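Local coordinates for tetrapyrrole methylase family protein (Chlorobaculum tepidum, PDB 3HH1) that probably methylates the 2'-hydroxyl of a cytidine ribose in 16S ribosomal RNA with S-adenosylmethionine, this chain being its N-terminal part, at residues 5-10 with 79-84. Residues are numbered along the deposited sequence; the frame is centred on the assembly and turned at random.
Sequences KGTLYV and GSDVAL
L8 CD1 drops against the neighbouring strand, 3.6 Å from V82 CG1, and also reaches L84 CB, so its tip fills the hollow between these two side chains. L8, V10, V82 and L84 share this face; in L8, CG is anti to the backbone N (chi1 -175°). Helix 65-77 covers L8 and V82, helix 98-106 L8 and L84, while V10 packs on V111. On the other face Y9 turns the edge of its ring to D81: CE2 lies 3.7 Å from OD2, ring and carboxylate planes 84° apart, while T7 CG2 sits over the centre of one ring face. A water joins Y9 OH (2.7 Å) to D81 OD2 (2.6 Å). The other carboxylate oxygen, OD1, takes T7 N from above its plane at 3.1 Å in a nearly straight bond. Just before the strands, G6 CA fits against S80 O, where a side chain would clash. Hydrogen bonds V82 N to T7 O, Y9 N to V82 O and L84 N to Y9 O join adjacent inner strands 8-13 and 82-87 of the parallel sheet in this tetrapyrrole methylase α/β domain. The chemistry is two-sided: aliphatic packing beneath helices and, on the Y9 side at the strand entry, a carboxylate satisfying a backbone N-H and water-linked to the tyrosine hydroxyl.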
ATOM      1  N   LYS A   5     -17.212  13.281   8.626  1.00 24.62           N
ATOM      2  CA  LYS A   5     -16.723  12.380   7.611  1.00 23.84           C
ATOM      3  C   LYS A   5     -16.408  11.026   8.263  1.00 23.11           C
ATOM      4  O   LYS A   5     -15.864  10.973   9.379  1.00 23.87           O
ATOM      5  CB  LYS A   5     -15.437  12.937   7.000  1.00 24.23           C
ATOM      6  CG  LYS A   5     -15.554  14.245   6.301  1.00 25.53           C
ATOM      7  CD  LYS A   5     -14.177  14.790   5.863  1.00 27.65           C
ATOM      8  CE  LYS A   5     -14.347  16.042   5.019  1.00 29.25           C
ATOM      9  NZ  LYS A   5     -13.090  16.615   4.492  1.00 31.10           N
ATOM     10  N   GLY A   6     -16.739   9.946   7.577  1.00 20.98           N
ATOM     11  CA  GLY A   6     -16.277   8.626   7.967  1.00 19.88           C
ATOM     12  C   GLY A   6     -14.826   8.479   7.591  1.00 18.90           C
ATOM     13  O   GLY A   6     -14.287   9.204   6.735  1.00 17.75           O
ATOM     14  N   THR A   7     -14.196   7.520   8.245  1.00 18.06           N
ATOM     15  CA  THR A   7     -12.801   7.190   8.046  1.00 17.29           C
ATOM     16  C   THR A   7     -12.700   5.897   7.276  1.00 16.57           C
ATOM     17  O   THR A   7     -13.438   4.934   7.557  1.00 16.02           O
ATOM     18  CB  THR A   7     -12.111   7.068   9.423  1.00 17.46           C
ATOM     19  OG1 THR A   7     -12.065   8.370  10.029  1.00 17.96           O
ATOM     20  CG2 THR A   7     -10.673   6.503   9.321  1.00 18.92           C
ATOM     21  N   LEU A   8     -11.777   5.876   6.305  1.00 15.18           N
ATOM     22  CA  LEU A   8     -11.386   4.649   5.656  1.00 15.26           C
ATOM     23  C   LEU A   8     -10.228   4.024   6.471  1.00 13.22           C
ATOM     24  O   LEU A   8      -9.084   4.564   6.456  1.00 16.36           O
ATOM     25  CB  LEU A   8     -10.945   4.881   4.232  1.00 15.31           C
ATOM     26  CG  LEU A   8     -10.629   3.604   3.451  1.00 17.25           C
ATOM     27  CD1 LEU A   8     -11.907   2.643   3.303  1.00 18.11           C
ATOM     28  CD2 LEU A   8     -10.022   3.886   2.095  1.00 20.55           C
ATOM     29  N   TYR A   9     -10.496   2.946   7.200  1.00 11.99           N
ATOM     30  CA  TYR A   9      -9.450   2.221   7.932  1.00 12.81           C
ATOM     31  C   TYR A   9      -8.842   1.151   7.060  1.00 14.24           C
ATOM     32  O   TYR A   9      -9.565   0.358   6.492  1.00 16.24           O
ATOM     33  CB  TYR A   9     -10.026   1.538   9.176  1.00 13.10           C
ATOM     34  CG  TYR A   9     -10.442   2.516  10.238  1.00 14.43           C
ATOM     35  CD1 TYR A   9      -9.500   3.193  10.981  1.00 16.57           C
ATOM     36  CD2 TYR A   9     -11.787   2.805  10.460  1.00 14.94           C
ATOM     37  CE1 TYR A   9      -9.856   4.100  11.924  1.00 18.59           C
ATOM     38  CE2 TYR A   9     -12.155   3.723  11.384  1.00 17.66           C
ATOM     39  CZ  TYR A   9     -11.194   4.366  12.144  1.00 18.81           C
ATOM     40  OH  TYR A   9     -11.566   5.301  13.098  1.00 20.04           O
ATOM     41  N   VAL A  10      -7.534   1.170   6.887  1.00 14.85           N
ATOM     42  CA  VAL A  10      -6.845   0.165   6.105  1.00 14.52           C
ATOM     43  C   VAL A  10      -6.261  -0.862   7.097  1.00 16.94           C
ATOM     44  O   VAL A  10      -5.361  -0.547   7.903  1.00 18.54           O
ATOM     45  CB  VAL A  10      -5.757   0.779   5.210  1.00 14.70           C
ATOM     46  CG1 VAL A  10      -5.147  -0.304   4.373  1.00 13.37           C
ATOM     47  CG2 VAL A  10      -6.377   1.899   4.306  1.00 12.28           C
ATOM     48  N   GLY A  79     -20.794   9.566   6.650  1.00 20.30           N
ATOM     49  CA  GLY A  79     -20.345   9.523   8.045  1.00 21.43           C
ATOM     50  C   GLY A  79     -20.130   8.119   8.582  1.00 21.55           C
ATOM     51  O   GLY A  79     -19.979   7.942   9.766  1.00 23.39           O
ATOM     52  N   SER A  80     -20.078   7.120   7.706  1.00 20.76           N
ATOM     53  CA  SER A  80     -19.847   5.752   8.117  1.00 21.42           C
ATOM     54  C   SER A  80     -18.386   5.388   7.889  1.00 20.15           C
ATOM     55  O   SER A  80     -17.839   5.683   6.821  1.00 21.19           O
ATOM     56  CB  SER A  80     -20.714   4.829   7.286  1.00 21.56           C
ATOM     57  OG  SER A  80     -20.511   3.492   7.636  1.00 24.68           O
ATOM     58  N   ASP A  81     -17.750   4.738   8.852  1.00 18.81           N
ATOM     59  CA  ASP A  81     -16.451   4.154   8.582  1.00 18.96           C
ATOM     60  C   ASP A  81     -16.534   2.987   7.619  1.00 17.72           C
ATOM     61  O   ASP A  81     -17.560   2.303   7.529  1.00 20.52           O
ATOM     62  CB  ASP A  81     -15.816   3.715   9.880  1.00 19.64           C
ATOM     63  CG  ASP A  81     -15.765   4.831  10.887  1.00 23.21           C
ATOM     64  OD1 ASP A  81     -15.830   6.026  10.462  1.00 29.88           O
ATOM     65  OD2 ASP A  81     -15.675   4.523  12.107  1.00 26.90           O
ATOM     66  N   VAL A  82     -15.442   2.762   6.917  1.00 17.45           N
ATOM     67  CA  VAL A  82     -15.286   1.614   6.038  1.00 16.62           C
ATOM     68  C   VAL A  82     -13.924   1.011   6.326  1.00 16.69           C
ATOM     69  O   VAL A  82     -12.993   1.764   6.550  1.00 15.00           O
ATOM     70  CB  VAL A  82     -15.357   2.057   4.552  1.00 16.66           C
ATOM     71  CG1 VAL A  82     -15.035   0.893   3.609  1.00 14.75           C
ATOM     72  CG2 VAL A  82     -16.735   2.640   4.233  1.00 17.56           C
ATOM     73  N   ALA A  83     -13.809  -0.329   6.319  1.00 15.59           N
ATOM     74  CA  ALA A  83     -12.536  -0.979   6.517  1.00 16.09           C
ATOM     75  C   ALA A  83     -12.116  -1.592   5.191  1.00 15.23           C
ATOM     76  O   ALA A  83     -12.884  -2.330   4.617  1.00 16.80           O
ATOM     77  CB  ALA A  83     -12.631  -2.076   7.608  1.00 16.05           C
ATOM     78  N   LEU A  84     -10.952  -1.218   4.694  1.00 16.96           N
ATOM     79  CA  LEU A  84     -10.368  -1.847   3.500  1.00 16.95           C
ATOM     80  C   LEU A  84      -9.380  -2.909   4.004  1.00 16.99           C
ATOM     81  O   LEU A  84      -8.454  -2.596   4.739  1.00 15.92           O
ATOM     82  CB  LEU A  84      -9.641  -0.785   2.658  1.00 17.32           C
ATOM     83  CG  LEU A  84      -8.820  -1.289   1.472  1.00 19.06           C
ATOM     84  CD1 LEU A  84      -9.678  -2.062   0.529  1.00 20.42           C
ATOM     85  CD2 LEU A  84      -8.227  -0.045   0.803  1.00 23.16           C
TER
HETATM   86  O   HOH W   1     -14.099   6.128  13.364  1.00 20.19           O